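Local coordinates for putative cytoplasmic protein (Salmonella enterica subsp. enterica serovar Typhimurium, PDB 4IQN) that is of unknown function and belongs to the DUF5066 family of uncharacterised proteins, at residues V37-D42 against E47-P52; I138-R143 against G147-A152; F159-S164 against M198-D203. All blocks are in the same frame, centred on the assembly; numbering follows the deposited sequence. Where two conformers were deposited one is given.

Overall arrangement
After helices 8-18 and 29-34 the chain forms a short beta hairpin in contact 1, where V37-D42 and E47-P52 meet at one edge of a small mixed sheet. Contact 2 closes a second hairpin loop much later, between I138-R143 and G147-A152 in the four-stranded antiparallel sheet. Contact 3 closes the longest loop, bringing an outer strand of that sheet, 158-161, and the loop after it against helix 190-207. The three loops follow in series; none nests in or crosses another. Contact 2 stands between the others: the Y149 hydroxyl meets E50 O of contact 1, and T141 meets D203 of contact 3. Contacts 1 and 3 do not touch, their centres lying about 17 Å apart.

Contact 1: V37-D42 against E47-P52; sequences VRKYRD and ETTELP
V37 and T49 form an antiparallel hydrogen-bonded pair: V37 N gives a nearly straight bond to T49 O (3.0 Å, 177° at the hydrogen), and T49 N returns one to V37 O. R38 and T48 make the adjoining non-hydrogen-bonded pair, their CA atoms 4.2 Å apart, and beyond it K39 N bonds to E47 O at 2.9 Å. A water sits beside this end, accepting from Y40 N and lying 2.7 Å from E47 O. On one face of the hairpin V37 CG1 lies 3.8 Å from T49 CG2, while V37 CB meets L51 CD1, two residues beyond T49. The aliphatic part of K39 also packs on T49: with CG anti to the backbone N (chi1 179°) and a bend at chi2, its CD comes within 3.9 Å of T49 CG2. K39 CG lies over one face of the Y40 ring. E47 reaches that ring at its edge, OE1 lying in the ring plane 3.5 Å from Y40 CE2, with the carboxylate turned 76° from the ring. The R38 side chain points away from T48 and sends NH1 to P43 O in the connecting loop. Strand 36-38 is the middle strand of a small mixed sheet, flanked by 48-49 and by 86-87, where I87 touches both V37 and L51; I126 of strand 124-128 also packs on V37.

Contact 2: I138-R143 against G147-A152; sequences IYITER and GEYPIA
The Y149 ring is clasped between two aliphatic groups from I138-R143, one on each face. R143 CG sits over one face, 3.6 Å from the ring centroid, and I140 CD1 over the opposite face at 4.1 Å from the centroid; both are CH-pi contacts, made from over the ring and not from its rim. Y149 turns CG anti to its own carbonyl carbon (chi1 -67°), which carries the ring between I140 and R143, with E142 N in its plane at the edge. I138 CG2 packs 3.6 Å from Y149 CB, the two side chains crossing at about a right angle. The hydroxyl continues past the clasp to a hydrogen bond with E50 O, so the ring is held at its far end as well.

R143 bends at chi3 and lays its guanidinium against G147, whose CA lies over one face of the group, toward the rim. NH1 goes on to a salt bridge with E53.

At the other end I138 and I151 form an antiparallel non-hydrogen-bonded pair, with I151 CD1 touching I138 CG1, followed by the bond from Y139 N to P150 O (2.9 Å, 173° at the hydrogen). Y139 CD1 meets A152 CB at 4.0 Å, and the tyrosine's hydroxyl bonds to E210. T141 OG1 packs beside P150 CD and bonds to D203 of helix 190-207.

I140 is the centre of an inverse gamma turn, closed by a weak T141 N to Y139 O bond, where the chain leaves the regular ladder. It then bows round the Y149 ring, and the two chains approach again where R143 CA makes a CA-H...O contact with E148 O at 3.2 Å. The whole is a beta hairpin of strands 135-140 and 151-155, the two central strands of a four-stranded antiparallel sheet.

Contact 3: F159-S164 against M198-D203; sequences FWLAES and MNEQRD
L161 makes the close packing here: its CD1 lies 3.9 Å from N199 CB and 4.1 Å from E200 CG, fitting against the helix where these two residues follow one another. The same CD1 also reaches the backbone of the helix, 4.1 Å from N199 C. L161 and N199 cross at about a right angle, and L207, one of the later residues of the helix, covers L161 as well. Further along, from A162 to S164, waters rather than side chains bridge the backbone to the helix. N199 holds CG anti to its carbonyl carbon (chi1 -72°), carrying ND2 toward the loop, where one water accepts from ND2 and donates to E163 O, 3.0 Å away. A second water, also accepting from ND2, lies 2.7 Å from S164 O. N199 OD1 turns instead to Q195, so the amide is held from both ends. This is a helix packed against a sheet, with strand 158-161, the last strand of the four-stranded antiparallel sheet, running out into the loop that leads to helix 166-174. The looser side is that of E200, an exposed residue beside the tight L161 packing. Its CG still touches the leucine, but the chain runs on extended beyond CG and carries OE2 to a water 2.7 Å away, which donates both to this oxygen and to A162 O.

Contact 1: V37-D42 against E47-P52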
loop_
_atom_site.group_PDB
_atom_site.type_symbol
_atom_site.label_atom_id
_atom_site.label_comp_id
_atom_site.label_asym_id
_atom_site.label_seq_id
_atom_site.Cartn_x
_atom_site.Cartn_y
_atom_site.Cartn_z
ATOM N N VAL A 37 -10.773 -6.633 -4.258
ATOM C CA VAL A 37 -10.584 -5.386 -3.510
ATOM C C VAL A 37 -11.567 -4.328 -4.038
ATOM O O VAL A 37 -11.816 -4.244 -5.256
ATOM C CB VAL A 37 -9.087 -4.899 -3.556
ATOM C CG1 VAL A 37 -8.606 -4.786 -4.967
ATOM C CG2 VAL A 37 -8.906 -3.581 -2.780
ATOM N N ARG A 38 -12.137 -3.524 -3.134
ATOM C CA ARG A 38 -12.888 -2.341 -3.580
ATOM C C ARG A 38 -12.072 -1.480 -4.549
ATOM O O ARG A 38 -10.862 -1.311 -4.360
ATOM C CB ARG A 38 -13.377 -1.525 -2.383
ATOM C CG ARG A 38 -14.474 -2.237 -1.605
ATOM C CD ARG A 38 -15.780 -2.181 -2.349
ATOM N NE ARG A 38 -16.899 -2.665 -1.522
ATOM C CZ ARG A 38 -17.544 -1.917 -0.641
ATOM N NH1 ARG A 38 -17.194 -0.644 -0.459
ATOM N NH2 ARG A 38 -18.551 -2.439 0.060
ATOM N N LYS A 39 -12.715 -0.979 -5.603
ATOM C CA LYS A 39 -12.054 -0.143 -6.608
ATOM C C LYS A 39 -11.849 1.297 -6.129
ATOM O O LYS A 39 -10.864 1.944 -6.514
ATOM C CB LYS A 39 -12.865 -0.153 -7.908
ATOM C CG LYS A 39 -12.369 0.674 -9.087
ATOM C CD LYS A 39 -11.075 0.159 -9.715
ATOM C CE LYS A 39 -10.601 1.006 -10.909
ATOM N NZ LYS A 39 -11.287 0.675 -12.176
ATOM N N TYR A 40 -12.760 1.793 -5.300
ATOM C CA TYR A 40 -12.782 3.209 -4.921
ATOM C C TYR A 40 -12.666 3.419 -3.429
ATOM O O TYR A 40 -12.982 2.548 -2.619
ATOM C CB TYR A 40 -14.069 3.863 -5.441
ATOM C CG TYR A 40 -14.187 3.821 -6.952
ATOM C CD1 TYR A 40 -13.404 4.622 -7.722
ATOM C CD2 TYR A 40 -15.083 2.942 -7.606
ATOM C CE1 TYR A 40 -13.465 4.592 -9.098
ATOM C CE2 TYR A 40 -15.161 2.917 -8.997
ATOM C CZ TYR A 40 -14.336 3.753 -9.727
ATOM O OH TYR A 40 -14.344 3.774 -11.080
ATOM N N ARG A 41 -12.169 4.601 -3.059
ATOM C CA ARG A 41 -12.087 4.966 -1.674
ATOM C C ARG A 41 -13.463 5.124 -0.997
ATOM O O ARG A 41 -13.644 4.832 0.188
ATOM C CB ARG A 41 -11.312 6.269 -1.539
ATOM C CG ARG A 41 -10.938 6.456 -0.098
ATOM C CD ARG A 41 -9.528 6.880 0.130
ATOM N NE ARG A 41 -8.636 6.674 -0.979
ATOM C CZ ARG A 41 -7.706 7.554 -1.326
ATOM N NH1 ARG A 41 -7.548 8.673 -0.621
ATOM N NH2 ARG A 41 -6.954 7.322 -2.375
ATOM N N ASP A 42 -14.415 5.624 -1.761
ATOM C CA ASP A 42 -15.806 5.832 -1.272
ATOM C C ASP A 42 -16.411 4.533 -0.687
ATOM O O ASP A 42 -16.695 3.590 -1.422
ATOM C CB ASP A 42 -16.636 6.397 -2.422
ATOM C CG ASP A 42 -18.133 6.453 -2.138
ATOM O OD1 ASP A 42 -18.568 6.273 -0.953
ATOM O OD2 ASP A 42 -18.868 6.717 -3.152
ATOM N N GLU A 47 -18.225 -1.316 -6.083
ATOM C CA GLU A 47 -17.497 -1.875 -7.202
ATOM C C GLU A 47 -16.190 -2.447 -6.720
ATOM O O GLU A 47 -15.493 -1.831 -5.919
ATOM C CB GLU A 47 -17.282 -0.858 -8.318
ATOM C CG GLU A 47 -16.556 -1.440 -9.535
ATOM C CD GLU A 47 -16.487 -0.480 -10.722
ATOM O OE1 GLU A 47 -17.119 0.606 -10.668
ATOM O OE2 GLU A 47 -15.794 -0.819 -11.717
ATOM N N THR A 48 -15.850 -3.620 -7.221
ATOM C CA THR A 48 -14.585 -4.264 -6.858
ATOM C C THR A 48 -13.746 -4.506 -8.101
ATOM O O THR A 48 -14.231 -4.360 -9.250
ATOM C CB THR A 48 -14.829 -5.604 -6.144
ATOM O OG1 THR A 48 -15.447 -6.501 -7.056
ATOM C CG2 THR A 48 -15.755 -5.447 -4.938
ATOM N N THR A 49 -12.482 -4.857 -7.866
ATOM C CA THR A 49 -11.541 -5.151 -8.920
ATOM C C THR A 49 -10.546 -6.195 -8.398
ATOM O O THR A 49 -10.705 -6.690 -7.269
ATOM C CB THR A 49 -10.841 -3.848 -9.369
ATOM O OG1 THR A 49 -10.109 -4.099 -10.563
ATOM C CG2 THR A 49 -9.898 -3.274 -8.257
ATOM N N GLU A 50 -9.529 -6.521 -9.200
ATOM C CA GLU A 50 -8.584 -7.617 -8.883
ATOM C C GLU A 50 -7.481 -7.184 -7.927
ATOM O O GLU A 50 -7.033 -6.021 -7.971
ATOM C CB GLU A 50 -7.923 -8.152 -10.162
ATOM C CG GLU A 50 -8.861 -8.887 -11.126
ATOM C CD GLU A 50 -9.709 -7.965 -11.998
ATOM O OE1 GLU A 50 -9.245 -6.860 -12.387
ATOM O OE2 GLU A 50 -10.863 -8.363 -12.304
ATOM N N LEU A 51 -7.039 -8.121 -7.091
ATOM C CA LEU A 51 -5.849 -7.910 -6.272
ATOM C C LEU A 51 -4.633 -7.876 -7.192
ATOM O O LEU A 51 -4.670 -8.451 -8.303
ATOM C CB LEU A 51 -5.651 -9.031 -5.247
ATOM C CG LEU A 51 -6.224 -8.826 -3.874
ATOM C CD1 LEU A 51 -7.747 -8.742 -3.949
ATOM C CD2 LEU A 51 -5.810 -9.944 -2.965
ATOM N N PRO A 52 -3.544 -7.209 -6.747
ATOM C CA PRO A 52 -2.331 -7.363 -7.521
ATOM C C PRO A 52 -1.719 -8.744 -7.300
ATOM O O PRO A 52 -1.869 -9.314 -6.207
ATOM C CB PRO A 52 -1.413 -6.276 -6.960
ATOM C CG PRO A 52 -1.857 -6.093 -5.546
ATOM C CD PRO A 52 -3.368 -6.362 -5.571
HETATM O O HOH W 1 -15.406 0.608 -4.750
#

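Contact 2: I138-R143 against G147-A152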
loop_
_atom_site.group_PDB
_atom_site.type_symbol
_atom_site.label_atom_id
_atom_site.label_comp_id
_atom_site.label_asym_id
_atom_site.label_seq_id
_atom_site.Cartn_x
_atom_site.Cartn_y
_atom_site.Cartn_z
ATOM N N ILE A 138 -0.805 0.409 -1.435
ATOM C CA ILE A 138 -1.024 0.002 -2.766
ATOM C C ILE A 138 -2.151 0.892 -3.282
ATOM O O ILE A 138 -3.214 1.014 -2.629
ATOM C CB ILE A 138 -1.386 -1.499 -2.872
ATOM C CG1 ILE A 138 -0.391 -2.385 -2.111
ATOM C CG2 ILE A 138 -1.395 -1.915 -4.313
ATOM C CD1 ILE A 138 -0.782 -3.856 -2.174
ATOM N N TYR A 139 -1.908 1.502 -4.431
ATOM C CA TYR A 139 -2.802 2.518 -5.010
ATOM C C TYR A 139 -3.661 1.835 -6.041
ATOM O O TYR A 139 -3.177 1.497 -7.121
ATOM C CB TYR A 139 -1.951 3.633 -5.665
ATOM C CG TYR A 139 -2.618 4.970 -5.764
ATOM C CD1 TYR A 139 -2.991 5.675 -4.619
ATOM C CD2 TYR A 139 -2.866 5.565 -7.002
ATOM C CE1 TYR A 139 -3.618 6.933 -4.710
ATOM C CE2 TYR A 139 -3.491 6.830 -7.087
ATOM C CZ TYR A 139 -3.867 7.502 -5.942
ATOM O OH TYR A 139 -4.492 8.760 -6.023
ATOM N N ILE A 140 -4.943 1.602 -5.711
ATOM C CA ILE A 140 -5.769 0.720 -6.525
ATOM C C ILE A 140 -6.412 1.479 -7.701
ATOM O O ILE A 140 -7.529 1.955 -7.610
ATOM C CB ILE A 140 -6.843 0.061 -5.673
ATOM C CG1 ILE A 140 -6.255 -0.619 -4.442
ATOM C CG2 ILE A 140 -7.668 -0.946 -6.501
ATOM C CD1 ILE A 140 -5.216 -1.714 -4.692
ATOM N N THR A 141 -5.660 1.618 -8.786
ATOM C CA THR A 141 -6.103 2.287 -9.985
ATOM C C THR A 141 -6.229 1.224 -11.051
ATOM O O THR A 141 -7.280 0.578 -11.148
ATOM C CB THR A 141 -5.148 3.411 -10.388
ATOM O OG1 THR A 141 -3.825 2.908 -10.333
ATOM C CG2 THR A 141 -5.261 4.559 -9.421
ATOM N N GLU A 142 -5.169 0.975 -11.799
ATOM C CA GLU A 142 -5.218 0.018 -12.908
ATOM C C GLU A 142 -3.990 -0.853 -12.764
ATOM O O GLU A 142 -2.924 -0.355 -12.380
ATOM C CB GLU A 142 -5.211 0.719 -14.281
ATOM C CG GLU A 142 -6.358 1.684 -14.549
ATOM C CD GLU A 142 -7.729 0.988 -14.605
ATOM O OE1 GLU A 142 -7.768 -0.216 -14.957
ATOM O OE2 GLU A 142 -8.779 1.630 -14.292
ATOM N N ARG A 143 -4.146 -2.143 -13.028
ATOM C CA ARG A 143 -2.999 -3.046 -13.055
ATOM C C ARG A 143 -2.173 -2.912 -14.331
ATOM O O ARG A 143 -2.677 -2.627 -15.407
ATOM C CB ARG A 143 -3.455 -4.484 -12.866
ATOM C CG ARG A 143 -4.182 -4.662 -11.553
ATOM C CD ARG A 143 -4.245 -6.103 -11.072
ATOM N NE ARG A 143 -4.755 -6.998 -12.091
ATOM C CZ ARG A 143 -4.612 -8.320 -12.054
ATOM N NH1 ARG A 143 -3.973 -8.946 -11.031
ATOM N NH2 ARG A 143 -5.102 -9.026 -13.049
ATOM N N GLY A 147 0.436 -7.325 -13.712
ATOM C CA GLY A 147 -0.649 -7.471 -12.744
ATOM C C GLY A 147 -0.446 -6.733 -11.434
ATOM O O GLY A 147 -0.940 -7.166 -10.406
ATOM N N GLU A 148 0.308 -5.630 -11.466
ATOM C CA GLU A 148 0.609 -4.853 -10.279
ATOM C C GLU A 148 -0.034 -3.481 -10.312
ATOM O O GLU A 148 -0.248 -2.924 -11.371
ATOM C CB GLU A 148 2.130 -4.683 -10.113
ATOM C CG GLU A 148 2.826 -6.016 -9.906
ATOM C CD GLU A 148 2.430 -6.729 -8.589
ATOM O OE1 GLU A 148 2.169 -6.033 -7.556
ATOM O OE2 GLU A 148 2.403 -8.000 -8.591
ATOM N N TYR A 149 -0.304 -2.948 -9.127
ATOM C CA TYR A 149 -0.709 -1.568 -8.947
ATOM C C TYR A 149 0.493 -0.740 -8.457
ATOM O O TYR A 149 1.448 -1.280 -7.909
ATOM C CB TYR A 149 -1.790 -1.441 -7.904
ATOM C CG TYR A 149 -3.106 -2.050 -8.289
ATOM C CD1 TYR A 149 -3.899 -1.468 -9.240
ATOM C CD2 TYR A 149 -3.548 -3.224 -7.661
ATOM C CE1 TYR A 149 -5.150 -2.030 -9.549
ATOM C CE2 TYR A 149 -4.757 -3.804 -7.996
ATOM C CZ TYR A 149 -5.548 -3.192 -8.948
ATOM O OH TYR A 149 -6.758 -3.703 -9.311
ATOM N N PRO A 150 0.407 0.583 -8.578
ATOM C CA PRO A 150 1.518 1.391 -8.020
ATOM C C PRO A 150 1.550 1.392 -6.494
ATOM O O PRO A 150 0.569 1.026 -5.832
ATOM C CB PRO A 150 1.215 2.805 -8.512
ATOM C CG PRO A 150 0.134 2.684 -9.510
ATOM C CD PRO A 150 -0.610 1.421 -9.214
ATOM N N ILE A 151 2.676 1.816 -5.929
ATOM C CA ILE A 151 2.789 2.117 -4.520
ATOM C C ILE A 151 2.716 3.634 -4.327
ATOM O O ILE A 151 3.274 4.398 -5.124
ATOM C CB ILE A 151 4.134 1.599 -3.988
ATOM C CG1 ILE A 151 4.131 0.058 -4.052
ATOM C CG2 ILE A 151 4.439 2.104 -2.575
ATOM C CD1 ILE A 151 3.215 -0.582 -3.022
ATOM N N ALA A 152 2.008 4.048 -3.281
ATOM C CA ALA A 152 2.001 5.441 -2.834
ATOM C C ALA A 152 2.645 5.509 -1.462
ATOM O O ALA A 152 2.568 4.541 -0.674
ATOM C CB ALA A 152 0.602 5.973 -2.775
#

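Contact 3: F159-S164 against M198-D203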
loop_
_atom_site.group_PDB
_atom_site.type_symbol
_atom_site.label_atom_id
_atom_site.label_comp_id
_atom_site.label_asym_id
_atom_site.label_seq_id
_atom_site.Cartn_x
_atom_site.Cartn_y
_atom_site.Cartn_z
ATOM N N PHE A 159 1.814 13.280 0.154
ATOM C CA PHE A 159 1.345 11.985 -0.385
ATOM C C PHE A 159 1.759 11.922 -1.841
ATOM O O PHE A 159 1.494 12.862 -2.574
ATOM C CB PHE A 159 -0.198 11.933 -0.264
ATOM C CG PHE A 159 -0.820 10.642 -0.735
ATOM C CD1 PHE A 159 -0.857 10.324 -2.074
ATOM C CD2 PHE A 159 -1.404 9.775 0.175
ATOM C CE1 PHE A 159 -1.428 9.138 -2.514
ATOM C CE2 PHE A 159 -1.967 8.594 -0.250
ATOM C CZ PHE A 159 -1.983 8.274 -1.593
ATOM N N TRP A 160 2.452 10.867 -2.261
ATOM C CA TRP A 160 2.945 10.753 -3.633
ATOM C C TRP A 160 3.073 9.322 -4.146
ATOM O O TRP A 160 3.233 8.400 -3.373
ATOM C CB TRP A 160 4.328 11.441 -3.774
ATOM C CG TRP A 160 5.455 10.768 -3.037
ATOM C CD1 TRP A 160 6.418 9.955 -3.582
ATOM C CD2 TRP A 160 5.801 10.908 -1.648
ATOM N NE1 TRP A 160 7.307 9.566 -2.618
ATOM C CE2 TRP A 160 6.958 10.119 -1.426
ATOM C CE3 TRP A 160 5.225 11.572 -0.563
ATOM C CZ2 TRP A 160 7.532 9.974 -0.182
ATOM C CZ3 TRP A 160 5.825 11.454 0.690
ATOM C CH2 TRP A 160 6.982 10.670 0.858
ATOM N N LEU A 161 3.015 9.165 -5.459
ATOM C CA LEU A 161 3.291 7.872 -6.101
ATOM C C LEU A 161 4.792 7.633 -6.096
ATOM O O LEU A 161 5.588 8.512 -6.460
ATOM C CB LEU A 161 2.797 7.797 -7.506
ATOM C CG LEU A 161 1.469 7.177 -7.841
ATOM C CD1 LEU A 161 1.655 6.596 -9.229
ATOM C CD2 LEU A 161 0.892 6.165 -6.878
ATOM N N ALA A 162 5.150 6.450 -5.673
ATOM C CA ALA A 162 6.530 6.104 -5.423
ATOM C C ALA A 162 6.961 4.861 -6.267
ATOM O O ALA A 162 7.027 4.959 -7.514
ATOM C CB ALA A 162 6.726 5.971 -3.934
ATOM N N GLU A 163 7.244 3.717 -5.637
ATOM C CA GLU A 163 7.633 2.521 -6.354
ATOM C C GLU A 163 6.594 2.084 -7.407
ATOM O O GLU A 163 5.382 2.374 -7.278
ATOM C CB GLU A 163 7.910 1.380 -5.383
ATOM C CG GLU A 163 9.135 1.512 -4.487
ATOM C CD GLU A 163 8.949 2.299 -3.194
ATOM O OE1 GLU A 163 7.935 2.998 -2.983
ATOM O OE2 GLU A 163 9.871 2.219 -2.333
ATOM N N SER A 164 7.101 1.408 -8.430
ATOM C CA SER A 164 6.315 0.937 -9.556
ATOM C C SER A 164 5.257 -0.066 -9.053
ATOM O O SER A 164 4.164 -0.097 -9.606
ATOM C CB SER A 164 7.158 0.268 -10.624
ATOM O OG SER A 164 7.890 -0.855 -10.141
HETATM N N MSE A 198 4.798 5.699 -16.528
HETATM C CA MSE A 198 3.457 5.349 -17.034
HETATM C C MSE A 198 2.393 5.568 -15.977
HETATM O O MSE A 198 1.297 6.084 -16.272
HETATM C CB MSE A 198 3.443 3.885 -17.474
HETATM C CG MSE A 198 4.009 3.615 -18.884
HETATM SE SE MSE A 198 3.602 1.756 -19.511
HETATM C CE MSE A 198 1.640 2.009 -19.398
ATOM N N ASN A 199 2.688 5.151 -14.751
ATOM C CA ASN A 199 1.751 5.167 -13.637
ATOM C C ASN A 199 1.421 6.605 -13.312
ATOM O O ASN A 199 0.270 6.952 -13.141
ATOM C CB ASN A 199 2.324 4.452 -12.400
ATOM C CG ASN A 199 2.402 2.924 -12.543
ATOM O OD1 ASN A 199 1.862 2.353 -13.470
ATOM N ND2 ASN A 199 3.076 2.261 -11.608
ATOM N N GLU A 200 2.438 7.462 -13.296
ATOM C CA GLU A 200 2.237 8.860 -12.971
ATOM C C GLU A 200 1.420 9.599 -14.014
ATOM O O GLU A 200 0.552 10.434 -13.663
ATOM C CB GLU A 200 3.592 9.516 -12.707
ATOM C CG GLU A 200 4.185 9.003 -11.380
ATOM C CD GLU A 200 5.649 9.400 -11.172
ATOM O OE1 GLU A 200 5.957 10.571 -11.499
ATOM O OE2 GLU A 200 6.471 8.546 -10.698
ATOM N N GLN A 201 1.657 9.299 -15.279
ATOM C CA GLN A 201 0.877 9.908 -16.348
ATOM C C GLN A 201 -0.573 9.461 -16.212
ATOM O O GLN A 201 -1.487 10.289 -16.191
ATOM C CB GLN A 201 1.419 9.533 -17.718
ATOM C CG GLN A 201 0.827 10.359 -18.843
ATOM C CD GLN A 201 1.606 10.250 -20.142
ATOM O OE1 GLN A 201 2.746 9.782 -20.167
ATOM N NE2 GLN A 201 0.991 10.692 -21.234
ATOM N N ARG A 202 -0.757 8.159 -16.057
ATOM C CA ARG A 202 -2.082 7.555 -16.053
ATOM C C ARG A 202 -2.922 8.035 -14.870
ATOM O O ARG A 202 -4.097 8.314 -15.038
ATOM C CB ARG A 202 -1.939 6.017 -16.018
ATOM C CG ARG A 202 -3.282 5.251 -16.018
ATOM C CD ARG A 202 -3.096 3.799 -15.692
ATOM N NE ARG A 202 -2.601 3.677 -14.318
ATOM C CZ ARG A 202 -1.729 2.766 -13.860
ATOM N NH1 ARG A 202 -1.235 1.788 -14.620
ATOM N NH2 ARG A 202 -1.331 2.845 -12.606
ATOM N N ASP A 203 -2.312 8.144 -13.688
ATOM C CA ASP A 203 -3.018 8.415 -12.445
ATOM C C ASP A 203 -2.875 9.862 -11.938
ATOM O O ASP A 203 -3.314 10.185 -10.835
ATOM C CB ASP A 203 -2.543 7.447 -11.352
ATOM C CG ASP A 203 -2.828 5.971 -11.676
ATOM O OD1 ASP A 203 -3.623 5.685 -12.608
ATOM O OD2 ASP A 203 -2.247 5.089 -10.987
HETATM O O HOH W 2 5.493 6.281 -9.489
HETATM O O HOH W 3 4.329 3.931 -9.586
HETATM O O HOH W 4 2.376 -0.710 -11.517
#